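Local coordinates for protein ricin B lectin (Clostridium thermocellum, PDB 3VSF) that acts as an exo-beta-1,3-galactanase, pairing a family 43 glycoside hydrolase domain with a beta-trefoil module of family CBM13 that binds galactose, at residues 340-344 against 353-357; 362-366 against 392-398; 370-376 against 387-392; 379-383 against 416-420; 454-459 against 492-496. All coordinates share one frame; numbering follows the deposited sequence.

Contact 1 is a small hairpin beside the trefoil, and contacts 2 to 5 lie in the ricin-type trefoil itself. Contact 4 is the trefoil patch nearest contact 1: their centres are 15 Å apart, and Glu355 packs against Gly418. Contacts 2 and 3, with centres 8 Å apart, share Asp392, and Leu365 O probably accepts from Leu374 N. Contact 5 joins contact 2 through the adjacent strands 363-367 and 494-498, and contact 3 where Leu374 touches Trp494. No galactose is bound in this model, but between side chains its site lies about 7 Å (Ile387 to Asp422, contact 3), 8 Å (Asn383, contact 4) and 9 Å (Tyr341 to Asn440, contact 1) away; contacts 2 and 5 are remote.

Contact 1: residues 340-344 against 353-357; sequences YYDSV and ISEYI
Glu355 lays its side chain flat over the ring of Tyr341. CB sits over the ring centre, 3.4 Å from the centroid, in a CH-pi contact, and farther out the carboxylate stacks over the ring's CD1-CE1 side with the two planes only 8° apart. The chain reaches across the ring because CG stands anti to the backbone N (chi1 -179°) and everything beyond it is extended. Its OE1 forms a salt bridge with Lys411 of the trefoil. Beside this stack, Tyr356 N donates to Ser343 O at 3.1 Å, a fairly straight bond that arrives from above the carbonyl plane, and Ser343 CB meets the Tyr356 ring at its edge, 3.8 Å from CD2. This is the open end of an antiparallel beta hairpin, strands 343-347 and 352-355, tied to the trefoil by the Lys411 bridge and by Ser439, which donates to Tyr340 O; the Tyr341 side chain is about 9 Å from that of Asn440 in the galactose site. Val344 and Glu355 form a non-hydrogen-bonded pair, and farther in Val344 CG1 lies 3.8 Å from Ile353 CG2. Strand 41-43 completes the sheet next to 343-347, and Pro327 touches both Tyr341 and Ile353.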
# COMPACT_ATOMS: atom_id res chain seq x y z
N TYR A 340 -5.15 -5.86 -1.97
CA TYR A 340 -4.01 -6.48 -2.63
C TYR A 340 -4.39 -7.07 -3.98
O TYR A 340 -5.20 -8.00 -4.05
CB TYR A 340 -3.38 -7.56 -1.75
CG TYR A 340 -2.30 -8.35 -2.47
CD1 TYR A 340 -1.01 -7.86 -2.57
CD2 TYR A 340 -2.59 -9.58 -3.04
CE1 TYR A 340 -0.02 -8.58 -3.23
CE2 TYR A 340 -1.61 -10.30 -3.70
CZ TYR A 340 -0.33 -9.80 -3.79
OH TYR A 340 0.65 -10.52 -4.44
N TYR A 341 -3.80 -6.54 -5.04
CA TYR A 341 -3.97 -7.09 -6.38
C TYR A 341 -2.64 -7.66 -6.84
O TYR A 341 -1.63 -6.96 -6.84
CB TYR A 341 -4.44 -6.00 -7.34
CG TYR A 341 -5.70 -5.28 -6.91
CD1 TYR A 341 -6.74 -5.97 -6.30
CD2 TYR A 341 -5.84 -3.91 -7.09
CE1 TYR A 341 -7.89 -5.31 -5.90
CE2 TYR A 341 -6.98 -3.25 -6.70
CZ TYR A 341 -8.01 -3.95 -6.10
OH TYR A 341 -9.15 -3.29 -5.70
N ASP A 342 -2.64 -8.93 -7.24
CA ASP A 342 -1.41 -9.56 -7.70
C ASP A 342 -0.87 -8.82 -8.92
O ASP A 342 0.33 -8.86 -9.21
CB ASP A 342 -1.66 -11.03 -8.04
CG ASP A 342 -0.38 -11.85 -8.07
OD1 ASP A 342 0.03 -12.34 -7.00
OD2 ASP A 342 0.21 -11.99 -9.15
N SER A 343 -1.76 -8.13 -9.62
CA SER A 343 -1.38 -7.29 -10.76
C SER A 343 -2.20 -6.00 -10.74
O SER A 343 -3.41 -6.02 -10.56
CB SER A 343 -1.61 -8.03 -12.08
OG SER A 343 -0.81 -9.20 -12.14
N VAL A 344 -1.52 -4.87 -10.91
CA VAL A 344 -2.17 -3.57 -10.85
C VAL A 344 -2.04 -2.80 -12.16
O VAL A 344 -0.96 -2.73 -12.74
CB VAL A 344 -1.59 -2.71 -9.71
CG1 VAL A 344 -2.21 -1.32 -9.72
CG2 VAL A 344 -1.83 -3.39 -8.36
N ILE A 353 -5.98 4.21 -10.65
CA ILE A 353 -5.23 3.04 -10.21
C ILE A 353 -6.19 1.94 -9.77
O ILE A 353 -6.86 2.06 -8.75
CB ILE A 353 -4.27 3.37 -9.06
CG1 ILE A 353 -3.43 4.61 -9.39
CG2 ILE A 353 -3.38 2.18 -8.74
CD1 ILE A 353 -2.50 5.04 -8.28
N SER A 354 -6.26 0.87 -10.55
CA SER A 354 -7.18 -0.22 -10.26
C SER A 354 -6.55 -1.59 -10.47
O SER A 354 -5.36 -1.71 -10.76
CB SER A 354 -8.44 -0.09 -11.12
OG SER A 354 -8.14 -0.22 -12.50
N GLU A 355 -7.37 -2.63 -10.33
CA GLU A 355 -6.91 -4.01 -10.49
C GLU A 355 -6.81 -4.38 -11.96
O GLU A 355 -7.60 -3.91 -12.78
CB GLU A 355 -7.85 -4.97 -9.76
CG GLU A 355 -7.44 -6.43 -9.85
CD GLU A 355 -8.44 -7.36 -9.19
OE1 GLU A 355 -8.10 -8.53 -8.94
OE2 GLU A 355 -9.58 -6.91 -8.92
N TYR A 356 -5.84 -5.23 -12.29
CA TYR A 356 -5.72 -5.75 -13.65
C TYR A 356 -6.31 -7.15 -13.74
O TYR A 356 -5.79 -8.09 -13.13
CB TYR A 356 -4.26 -5.76 -14.10
CG TYR A 356 -4.04 -6.52 -15.39
CD1 TYR A 356 -4.47 -6.01 -16.61
CD2 TYR A 356 -3.41 -7.76 -15.39
CE1 TYR A 356 -4.27 -6.70 -17.79
CE2 TYR A 356 -3.20 -8.46 -16.56
CZ TYR A 356 -3.64 -7.93 -17.76
OH TYR A 356 -3.44 -8.62 -18.93
N ILE A 357 -7.39 -7.28 -14.51
CA ILE A 357 -8.03 -8.58 -14.70
C ILE A 357 -7.52 -9.24 -15.98
O ILE A 357 -7.83 -8.78 -17.08
CB ILE A 357 -9.56 -8.46 -14.76
CG1 ILE A 357 -10.12 -7.85 -13.47
CG2 ILE A 357 -10.19 -9.82 -15.02
CD1 ILE A 357 -10.03 -6.34 -13.41

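Contact 2: residues 362-366 against 392-398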
# COMPACT_ATOMS: atom_id res chain seq x y z
N ARG A 362 -16.93 -11.80 -18.67
CA ARG A 362 -17.97 -11.57 -17.66
C ARG A 362 -18.85 -12.80 -17.50
O ARG A 362 -19.09 -13.54 -18.46
CB ARG A 362 -18.81 -10.36 -18.05
CG ARG A 362 -18.07 -9.03 -17.99
CD ARG A 362 -18.77 -7.98 -18.83
NE ARG A 362 -18.75 -6.66 -18.21
CZ ARG A 362 -17.76 -5.78 -18.34
NH1 ARG A 362 -16.70 -6.08 -19.07
NH2 ARG A 362 -17.83 -4.60 -17.74
N TYR A 363 -19.35 -13.02 -16.29
CA TYR A 363 -20.17 -14.19 -16.00
C TYR A 363 -21.41 -13.87 -15.16
O TYR A 363 -21.46 -12.85 -14.47
CB TYR A 363 -19.36 -15.26 -15.29
CG TYR A 363 -18.25 -15.88 -16.12
CD1 TYR A 363 -18.53 -16.87 -17.05
CD2 TYR A 363 -16.93 -15.49 -15.95
CE1 TYR A 363 -17.52 -17.44 -17.81
CE2 TYR A 363 -15.92 -16.05 -16.70
CZ TYR A 363 -16.22 -17.03 -17.62
OH TYR A 363 -15.21 -17.59 -18.37
N LYS A 364 -22.40 -14.75 -15.25
CA LYS A 364 -23.55 -14.72 -14.36
C LYS A 364 -23.65 -16.07 -13.67
O LYS A 364 -23.46 -17.11 -14.30
CB LYS A 364 -24.84 -14.45 -15.14
CG LYS A 364 -25.15 -12.97 -15.34
CD LYS A 364 -26.41 -12.80 -16.18
CE LYS A 364 -26.84 -11.34 -16.25
NZ LYS A 364 -27.30 -10.84 -14.92
N LEU A 365 -23.93 -16.06 -12.37
CA LEU A 365 -24.08 -17.30 -11.61
C LEU A 365 -25.55 -17.59 -11.33
O LEU A 365 -26.16 -16.96 -10.47
CB LEU A 365 -23.27 -17.24 -10.32
CG LEU A 365 -21.76 -17.24 -10.50
CD1 LEU A 365 -21.04 -17.07 -9.17
CD2 LEU A 365 -21.31 -18.52 -11.19
N VAL A 366 -26.10 -18.55 -12.06
CA VAL A 366 -27.52 -18.87 -11.96
C VAL A 366 -27.78 -20.06 -11.06
O VAL A 366 -27.22 -21.14 -11.27
CB VAL A 366 -28.12 -19.17 -13.35
CG1 VAL A 366 -29.63 -19.26 -13.26
CG2 VAL A 366 -27.71 -18.09 -14.34
N ASP A 392 -32.47 -12.38 -13.09
CA ASP A 392 -31.57 -12.01 -14.18
C ASP A 392 -32.11 -10.78 -14.91
O ASP A 392 -33.05 -10.88 -15.69
CB ASP A 392 -31.41 -13.18 -15.15
CG ASP A 392 -30.33 -12.93 -16.19
OD1 ASP A 392 -30.03 -11.75 -16.48
OD2 ASP A 392 -29.78 -13.92 -16.71
N ASN A 393 -31.50 -9.63 -14.64
CA ASN A 393 -31.93 -8.39 -15.28
C ASN A 393 -30.81 -7.73 -16.09
O ASN A 393 -30.89 -6.56 -16.45
CB ASN A 393 -32.48 -7.40 -14.24
CG ASN A 393 -31.42 -6.93 -13.26
OD1 ASN A 393 -30.36 -7.55 -13.13
ND2 ASN A 393 -31.71 -5.84 -12.56
N GLY A 394 -29.77 -8.51 -16.38
CA GLY A 394 -28.66 -8.03 -17.19
C GLY A 394 -27.96 -6.81 -16.62
O GLY A 394 -27.38 -6.02 -17.37
N SER A 395 -28.02 -6.65 -15.31
CA SER A 395 -27.42 -5.51 -14.64
C SER A 395 -25.94 -5.76 -14.35
O SER A 395 -25.46 -6.89 -14.44
CB SER A 395 -28.16 -5.19 -13.34
OG SER A 395 -27.61 -4.05 -12.71
N LEU A 396 -25.22 -4.70 -13.99
CA LEU A 396 -23.80 -4.79 -13.69
C LEU A 396 -23.53 -5.61 -12.43
O LEU A 396 -22.64 -6.47 -12.41
CB LEU A 396 -23.19 -3.40 -13.54
CG LEU A 396 -22.89 -2.63 -14.83
CD1 LEU A 396 -22.42 -1.22 -14.52
CD2 LEU A 396 -21.84 -3.37 -15.65
N SER A 397 -24.30 -5.35 -11.38
CA SER A 397 -24.11 -6.01 -10.09
C SER A 397 -24.17 -7.53 -10.21
O SER A 397 -23.70 -8.25 -9.32
CB SER A 397 -25.15 -5.53 -9.08
OG SER A 397 -25.11 -4.12 -8.95
N GLN A 398 -24.74 -8.02 -11.30
CA GLN A 398 -24.91 -9.46 -11.49
C GLN A 398 -23.85 -10.05 -12.42
O GLN A 398 -23.99 -11.18 -12.88
CB GLN A 398 -26.31 -9.75 -12.03
CG GLN A 398 -27.43 -9.28 -11.12
CD GLN A 398 -28.81 -9.57 -11.69
OE1 GLN A 398 -28.95 -9.87 -12.87
NE2 GLN A 398 -29.83 -9.47 -10.84
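The CA atoms of Lys364 and Gln398 are the nearest across the two segments, 6.1 Å apart, where strand 363-366 runs past the irregular loop 392-398 without pairing with it. Lys364 spans the gap. Its chain is extended as far as CE and then bends at the last torsion (chi4 -67°), which turns NZ in among the polar groups of the loop. There Lys364 NZ makes a long, weak salt bridge with Asp392 OD1 (3.3 Å) and lies 2.8 Å from Gln398 OE1. The lysine crosses the Asp392 side chain at about a right angle, with CE next to OD1 and CD next to OD2 of that carboxylate, while Lys364 CG rests 3.3 Å from the carbonyl O of Gln398. In the beta-trefoil this loop leads from strand 385-390 to strand 400-404, and it is braced by its own side chains. Asp392 OD1 also accepts from Gly394 N at 3.3 Å, closing an Asx turn, so one carboxylate oxygen serves both the turn and the lysine. Gln398 OE1 takes the N-H of Asn393 at 3.1 Å in a nearly straight bond. The other end of that amide is fixed too, for its NE2 donates to Thr391 O.

Contact 3: residues 370-376 against 387-392; sequences SGKVLDV and IVQWTD
Gln389 holds CG between its own backbone N and carbonyl carbon (chi1 71°), and from there an extended chain carries its amide obliquely across Lys372 to Ser370. Ser370 has the same kind of torsion (chi1 67°), which puts OG 2.6 Å from Gln389 OE1 and lets it donate from above the amide plane. The same OG accepts from Lys372 N, 3.1 Å away, closing an ST turn at the entrance to strand 373-376. Lys372, bent at chi2 and chi4, drapes over the strand end, with CE 3.2 Å from Thr391 OG1; its NZ goes on to Thr475 O, and the Thr391 hydroxyl bonds to Asp477. From here the two strands form an antiparallel hairpin of the beta-trefoil. Val373 and Trp390 are a hydrogen-bonded pair, the Val373 N to Trp390 O bond being 2.7 Å long and almost straight, and Asp375 and Val388 are the next such pair. On the face that Gln389 shares with Leu374, Val376 and Ile387, Leu374 CD1 meets Ile387 CG2 at 3.6 Å, while Ile387 CD1 reaches Val376 CG2. On the reverse face Asp375 runs beside Trp390, Asp375 OD2 lying 3.6 Å from Trp390 CB. Gln389 NE2 donates to Glu476 O; with Ser370 OG on OE1, both ends of the amide are bonded, which is how this polar side chain can sit buried beside aliphatic groups.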
# COMPACT_ATOMS: atom_id res chain seq x y z
N SER A 370 -33.62 -21.89 -7.71
CA SER A 370 -34.40 -20.66 -7.78
C SER A 370 -34.44 -20.07 -9.18
O SER A 370 -35.43 -19.43 -9.57
CB SER A 370 -33.85 -19.62 -6.80
OG SER A 370 -32.56 -19.19 -7.19
N GLY A 371 -33.37 -20.27 -9.94
CA GLY A 371 -33.26 -19.67 -11.26
C GLY A 371 -32.78 -18.23 -11.17
O GLY A 371 -32.62 -17.56 -12.19
N LYS A 372 -32.55 -17.77 -9.95
CA LYS A 372 -32.03 -16.43 -9.72
C LYS A 372 -30.51 -16.42 -9.88
O LYS A 372 -29.88 -17.47 -9.86
CB LYS A 372 -32.41 -15.94 -8.32
CG LYS A 372 -33.91 -15.87 -8.06
CD LYS A 372 -34.56 -14.75 -8.87
CE LYS A 372 -36.03 -14.60 -8.53
NZ LYS A 372 -36.82 -15.82 -8.87
N VAL A 373 -29.94 -15.23 -10.03
CA VAL A 373 -28.50 -15.11 -10.24
C VAL A 373 -27.81 -14.39 -9.08
O VAL A 373 -28.43 -13.64 -8.34
CB VAL A 373 -28.18 -14.36 -11.55
CG1 VAL A 373 -28.78 -15.09 -12.74
CG2 VAL A 373 -28.69 -12.93 -11.48
N LEU A 374 -26.51 -14.64 -8.94
CA LEU A 374 -25.72 -14.03 -7.87
C LEU A 374 -25.67 -12.52 -8.06
O LEU A 374 -25.36 -12.03 -9.15
CB LEU A 374 -24.31 -14.61 -7.85
CG LEU A 374 -23.56 -14.47 -6.52
CD1 LEU A 374 -24.32 -15.19 -5.43
CD2 LEU A 374 -22.14 -14.99 -6.64
N ASP A 375 -25.97 -11.78 -7.00
CA ASP A 375 -26.08 -10.33 -7.08
C ASP A 375 -25.66 -9.68 -5.76
O ASP A 375 -25.44 -10.37 -4.76
CB ASP A 375 -27.52 -9.94 -7.43
CG ASP A 375 -27.67 -8.46 -7.72
OD1 ASP A 375 -26.75 -7.87 -8.31
OD2 ASP A 375 -28.72 -7.88 -7.35
N VAL A 376 -25.56 -8.36 -5.77
CA VAL A 376 -25.27 -7.60 -4.55
C VAL A 376 -26.53 -6.87 -4.11
O VAL A 376 -27.23 -6.29 -4.93
CB VAL A 376 -24.14 -6.58 -4.77
CG1 VAL A 376 -23.92 -5.75 -3.52
CG2 VAL A 376 -22.85 -7.29 -5.17
N ILE A 387 -24.45 -10.22 -0.06
CA ILE A 387 -24.66 -10.88 -1.34
C ILE A 387 -26.01 -11.60 -1.35
O ILE A 387 -26.31 -12.39 -0.46
CB ILE A 387 -23.55 -11.91 -1.64
CG1 ILE A 387 -22.20 -11.21 -1.74
CG2 ILE A 387 -23.85 -12.66 -2.92
CD1 ILE A 387 -22.13 -10.18 -2.85
N VAL A 388 -26.82 -11.31 -2.36
CA VAL A 388 -28.15 -11.90 -2.47
C VAL A 388 -28.40 -12.44 -3.87
O VAL A 388 -27.68 -12.09 -4.81
CB VAL A 388 -29.25 -10.88 -2.13
CG1 VAL A 388 -29.09 -10.37 -0.71
CG2 VAL A 388 -29.22 -9.73 -3.12
N GLN A 389 -29.41 -13.28 -4.00
CA GLN A 389 -29.84 -13.76 -5.32
C GLN A 389 -30.92 -12.83 -5.85
O GLN A 389 -31.74 -12.31 -5.09
CB GLN A 389 -30.37 -15.19 -5.24
CG GLN A 389 -31.72 -15.31 -4.54
CD GLN A 389 -32.34 -16.69 -4.71
OE1 GLN A 389 -31.72 -17.59 -5.26
NE2 GLN A 389 -33.56 -16.84 -4.23
N TRP A 390 -30.91 -12.61 -7.16
CA TRP A 390 -31.89 -11.73 -7.78
C TRP A 390 -32.23 -12.19 -9.19
O TRP A 390 -31.51 -13.00 -9.78
CB TRP A 390 -31.37 -10.29 -7.81
CG TRP A 390 -32.46 -9.26 -7.88
CD1 TRP A 390 -33.03 -8.73 -9.00
CD2 TRP A 390 -33.12 -8.65 -6.77
NE1 TRP A 390 -34.00 -7.82 -8.66
CE2 TRP A 390 -34.07 -7.75 -7.29
CE3 TRP A 390 -33.00 -8.76 -5.38
CZ2 TRP A 390 -34.90 -6.98 -6.48
CZ3 TRP A 390 -33.82 -8.00 -4.57
CH2 TRP A 390 -34.76 -7.11 -5.12
N THR A 391 -33.33 -11.68 -9.73
CA THR A 391 -33.77 -12.04 -11.07
C THR A 391 -32.79 -11.53 -12.12
O THR A 391 -32.33 -10.39 -12.05
CB THR A 391 -35.17 -11.48 -11.37
OG1 THR A 391 -36.10 -11.96 -10.39
CG2 THR A 391 -35.63 -11.92 -12.76
N ASP A 392 -32.47 -12.38 -13.09
CA ASP A 392 -31.57 -12.01 -14.18
C ASP A 392 -32.11 -10.78 -14.91
O ASP A 392 -33.05 -10.88 -15.69
CB ASP A 392 -31.41 -13.18 -15.15
CG ASP A 392 -30.33 -12.93 -16.19
OD1 ASP A 392 -30.03 -11.75 -16.48
OD2 ASP A 392 -29.78 -13.92 -16.71

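Contact 4: residues 379-383 against 416-420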
# COMPACT_ATOMS: atom_id res chain seq x y z
N GLY A 379 -27.75 -3.60 -5.39
CA GLY A 379 -26.70 -3.34 -6.36
C GLY A 379 -25.68 -2.36 -5.83
O GLY A 379 -25.14 -1.54 -6.57
N SER A 380 -25.40 -2.45 -4.53
CA SER A 380 -24.49 -1.52 -3.87
C SER A 380 -23.03 -1.81 -4.20
O SER A 380 -22.66 -2.95 -4.49
CB SER A 380 -24.69 -1.55 -2.36
OG SER A 380 -23.82 -0.65 -1.70
N VAL A 381 -22.21 -0.77 -4.17
CA VAL A 381 -20.77 -0.92 -4.37
C VAL A 381 -20.05 -0.75 -3.04
O VAL A 381 -18.82 -0.81 -2.98
CB VAL A 381 -20.23 0.10 -5.39
CG1 VAL A 381 -20.72 -0.23 -6.79
CG2 VAL A 381 -20.62 1.52 -4.98
N ASP A 382 -20.82 -0.53 -1.98
CA ASP A 382 -20.28 -0.37 -0.64
C ASP A 382 -19.51 -1.61 -0.21
O ASP A 382 -19.79 -2.72 -0.67
CB ASP A 382 -21.39 -0.06 0.36
CG ASP A 382 -21.99 1.31 0.16
OD1 ASP A 382 -21.70 1.95 -0.87
OD2 ASP A 382 -22.76 1.75 1.04
N ASN A 383 -18.54 -1.42 0.68
CA ASN A 383 -17.75 -2.53 1.19
C ASN A 383 -18.55 -3.36 2.19
O ASN A 383 -19.32 -2.81 2.98
CB ASN A 383 -16.46 -2.02 1.83
CG ASN A 383 -15.43 -3.11 2.02
OD1 ASN A 383 -15.37 -4.07 1.24
ND2 ASN A 383 -14.61 -2.98 3.05
N LYS A 416 -19.46 -4.21 -11.23
CA LYS A 416 -19.86 -2.87 -10.82
C LYS A 416 -18.94 -2.35 -9.72
O LYS A 416 -18.65 -1.15 -9.65
CB LYS A 416 -21.32 -2.85 -10.36
CG LYS A 416 -21.83 -1.47 -10.00
CD LYS A 416 -23.29 -1.50 -9.61
CE LYS A 416 -23.78 -0.11 -9.22
NZ LYS A 416 -25.23 -0.10 -8.88
N SER A 417 -18.49 -3.25 -8.85
CA SER A 417 -17.54 -2.91 -7.81
C SER A 417 -16.41 -3.94 -7.80
O SER A 417 -16.66 -5.14 -7.81
CB SER A 417 -18.22 -2.88 -6.44
OG SER A 417 -18.75 -4.14 -6.10
N GLY A 418 -15.17 -3.46 -7.79
CA GLY A 418 -14.02 -4.33 -7.88
C GLY A 418 -13.82 -5.23 -6.67
O GLY A 418 -12.76 -5.84 -6.51
N ARG A 419 -14.84 -5.32 -5.82
CA ARG A 419 -14.76 -6.12 -4.61
C ARG A 419 -14.94 -7.60 -4.90
O ARG A 419 -15.57 -7.97 -5.89
CB ARG A 419 -15.79 -5.63 -3.59
CG ARG A 419 -15.77 -4.13 -3.40
CD ARG A 419 -16.65 -3.69 -2.24
NE ARG A 419 -16.65 -2.24 -2.10
CZ ARG A 419 -15.69 -1.53 -1.52
NH1 ARG A 419 -14.63 -2.15 -1.02
NH2 ARG A 419 -15.78 -0.21 -1.45
N ALA A 420 -14.38 -8.45 -4.04
CA ALA A 420 -14.41 -9.89 -4.26
C ALA A 420 -15.44 -10.59 -3.37
O ALA A 420 -15.78 -10.10 -2.30
CB ALA A 420 -13.03 -10.48 -4.03
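Asn383 CB rests over one face of the Arg419 guanidinium, 3.4 Å above the plane and toward its rim, while Val381 O comes to the edge almost exactly in that plane. Arg419 NE donates to this oxygen at 2.7 Å in a bond that is practically straight (175°). The Asn383 and Arg419 side chains cross at about a right angle, their amide and guanidinium planes 32° apart, and Asn383 OD1 lies 3.1 Å from Arg419 NH1. The Asn383 side chain is also about 8 Å from those of Asp422 and Asn440 in the galactose site. Lys416, stretched out at every torsion, brings NZ to Gly379 O at 2.7 Å, in the plane of that carbonyl. The Val381 side chain packs on the Lys416 end: CG1 lies 3.6 Å from Lys416 CG and 3.7 Å from Ser417 CB. An ST turn, in which Ser380 OG accepts from Asp382 N, shapes the loop around this valine. Both are surface loops of the beta-trefoil. Gln436 NE2 also binds the carbonyls of Ser380 and Asp382, and Glu337, outside the trefoil, forms a salt bridge with Arg419 NH1. The loops are thus tied by cationic donors on neutral carbonyls, with the arginine's charge probably balanced at least in part by Glu337.

Contact 5: residues 454-459 against 492-496; sequences DGYYKI and QHWKL
Trp494 O takes the shortest polar bond here, from Tyr457 N at 2.7 Å, and it also receives a CA-H...O contact from Tyr456 CA at 3.3 Å. The return bond, Trp494 N to Tyr457 O, is 3.1 Å and nearly straight, so Tyr457 and Trp494 form a hydrogen-bonded antiparallel pair. One step along, Tyr456 and Lys495 are a non-hydrogen-bonded pair whose side chains share a face. Lys495 CB lies over the Tyr456 ring toward its rim, 3.7 Å from the centroid, in a CH-pi contact. A bend at chi3 (-74°) folds the rest of the lysine back across the ring, so that Lys495 CE comes within 3.5 Å of Tyr456 CE2. In the beta-trefoil this pairing brings strand 456-461 beside 494-498, the last strand of the modelled chain, and strand 363-367 flanks 494-498 on its far side. On the other face lie Tyr457 and Trp494; Tyr457 CE2 packs on Leu496 CB at 3.9 Å, and Ile459 CD1 reaches Trp494 CB. The indole turns its NE1 to Ile468 O, while Leu365 lies against both Ile459 and Leu496 from the neighbouring strand. Toward the other end Lys458 runs beside His493, with Lys458 CG 4.1 Å from His493 CD2. Its NZ goes on to a salt bridge with Asp486. Gly455 makes the turn into the strand, and its carbonyl O receives a CA-H...O contact from Lys495 CA.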
# COMPACT_ATOMS: atom_id res chain seq x y z
N ASP A 454 -23.91 -30.96 -16.68
CA ASP A 454 -24.95 -30.13 -17.28
C ASP A 454 -24.66 -28.63 -17.14
O ASP A 454 -25.57 -27.81 -17.23
CB ASP A 454 -26.32 -30.46 -16.67
CG ASP A 454 -27.44 -30.42 -17.69
OD1 ASP A 454 -27.18 -30.73 -18.87
OD2 ASP A 454 -28.58 -30.09 -17.31
N GLY A 455 -23.39 -28.30 -16.93
CA GLY A 455 -22.98 -26.91 -16.84
C GLY A 455 -23.17 -26.30 -15.46
O GLY A 455 -23.08 -25.08 -15.29
N TYR A 456 -23.42 -27.15 -14.47
CA TYR A 456 -23.57 -26.69 -13.09
C TYR A 456 -22.36 -27.07 -12.25
O TYR A 456 -21.72 -28.09 -12.48
CB TYR A 456 -24.85 -27.26 -12.47
CG TYR A 456 -26.11 -26.55 -12.91
CD1 TYR A 456 -26.57 -25.43 -12.23
CD2 TYR A 456 -26.85 -27.00 -14.01
CE1 TYR A 456 -27.72 -24.77 -12.63
CE2 TYR A 456 -28.00 -26.34 -14.41
CZ TYR A 456 -28.43 -25.23 -13.72
OH TYR A 456 -29.57 -24.58 -14.12
N TYR A 457 -22.05 -26.23 -11.26
CA TYR A 457 -20.89 -26.44 -10.41
C TYR A 457 -21.23 -26.33 -8.93
O TYR A 457 -22.23 -25.72 -8.56
CB TYR A 457 -19.79 -25.42 -10.74
CG TYR A 457 -19.32 -25.44 -12.18
CD1 TYR A 457 -18.29 -26.29 -12.58
CD2 TYR A 457 -19.88 -24.60 -13.13
CE1 TYR A 457 -17.85 -26.31 -13.89
CE2 TYR A 457 -19.45 -24.61 -14.44
CZ TYR A 457 -18.43 -25.46 -14.82
OH TYR A 457 -18.00 -25.47 -16.12
N LYS A 458 -20.38 -26.92 -8.10
CA LYS A 458 -20.42 -26.69 -6.66
C LYS A 458 -19.24 -25.81 -6.27
O LYS A 458 -18.09 -26.25 -6.29
CB LYS A 458 -20.37 -28.01 -5.88
CG LYS A 458 -21.63 -28.86 -6.00
CD LYS A 458 -21.58 -30.05 -5.07
CE LYS A 458 -20.37 -30.94 -5.36
NZ LYS A 458 -20.30 -32.11 -4.44
N ILE A 459 -19.53 -24.55 -5.93
CA ILE A 459 -18.48 -23.59 -5.62
C ILE A 459 -18.13 -23.61 -4.13
O ILE A 459 -18.86 -23.06 -3.31
CB ILE A 459 -18.88 -22.17 -6.04
CG1 ILE A 459 -19.49 -22.19 -7.44
CG2 ILE A 459 -17.69 -21.23 -5.97
CD1 ILE A 459 -20.03 -20.85 -7.89
N GLN A 492 -27.65 -25.29 -3.89
CA GLN A 492 -26.20 -25.19 -3.76
C GLN A 492 -25.51 -25.36 -5.10
O GLN A 492 -24.28 -25.29 -5.20
CB GLN A 492 -25.68 -26.24 -2.77
CG GLN A 492 -26.25 -26.11 -1.37
CD GLN A 492 -25.78 -27.22 -0.45
OE1 GLN A 492 -25.36 -28.28 -0.91
NE2 GLN A 492 -25.85 -26.97 0.85
N HIS A 493 -26.30 -25.58 -6.15
CA HIS A 493 -25.77 -25.79 -7.49
C HIS A 493 -25.92 -24.53 -8.34
O HIS A 493 -27.01 -23.94 -8.40
CB HIS A 493 -26.46 -26.97 -8.16
CG HIS A 493 -26.33 -28.26 -7.40
ND1 HIS A 493 -26.94 -29.43 -7.81
CD2 HIS A 493 -25.67 -28.56 -6.26
CE1 HIS A 493 -26.66 -30.39 -6.95
NE2 HIS A 493 -25.89 -29.89 -6.00
N TRP A 494 -24.84 -24.12 -8.98
CA TRP A 494 -24.84 -22.88 -9.76
C TRP A 494 -24.34 -23.11 -11.19
O TRP A 494 -23.41 -23.89 -11.41
CB TRP A 494 -23.97 -21.83 -9.08
CG TRP A 494 -24.40 -21.51 -7.68
CD1 TRP A 494 -24.11 -22.23 -6.55
CD2 TRP A 494 -25.21 -20.41 -7.25
NE1 TRP A 494 -24.69 -21.64 -5.46
CE2 TRP A 494 -25.36 -20.52 -5.86
CE3 TRP A 494 -25.81 -19.33 -7.92
CZ2 TRP A 494 -26.09 -19.59 -5.11
CZ3 TRP A 494 -26.53 -18.42 -7.18
CH2 TRP A 494 -26.67 -18.55 -5.79
N LYS A 495 -24.97 -22.44 -12.14
CA LYS A 495 -24.55 -22.53 -13.54
C LYS A 495 -23.77 -21.29 -13.96
O LYS A 495 -24.18 -20.16 -13.71
CB LYS A 495 -25.76 -22.72 -14.46
CG LYS A 495 -25.47 -22.46 -15.93
CD LYS A 495 -26.58 -22.96 -16.83
CE LYS A 495 -26.56 -24.48 -16.94
NZ LYS A 495 -27.54 -24.98 -17.95
N LEU A 496 -22.63 -21.51 -14.61
CA LEU A 496 -21.79 -20.43 -15.09
C LEU A 496 -22.20 -20.03 -16.51
O LEU A 496 -22.08 -20.82 -17.44
CB LEU A 496 -20.32 -20.85 -15.06
CG LEU A 496 -19.27 -19.75 -15.27
CD1 LEU A 496 -19.39 -18.70 -14.18
CD2 LEU A 496 -17.87 -20.35 -15.29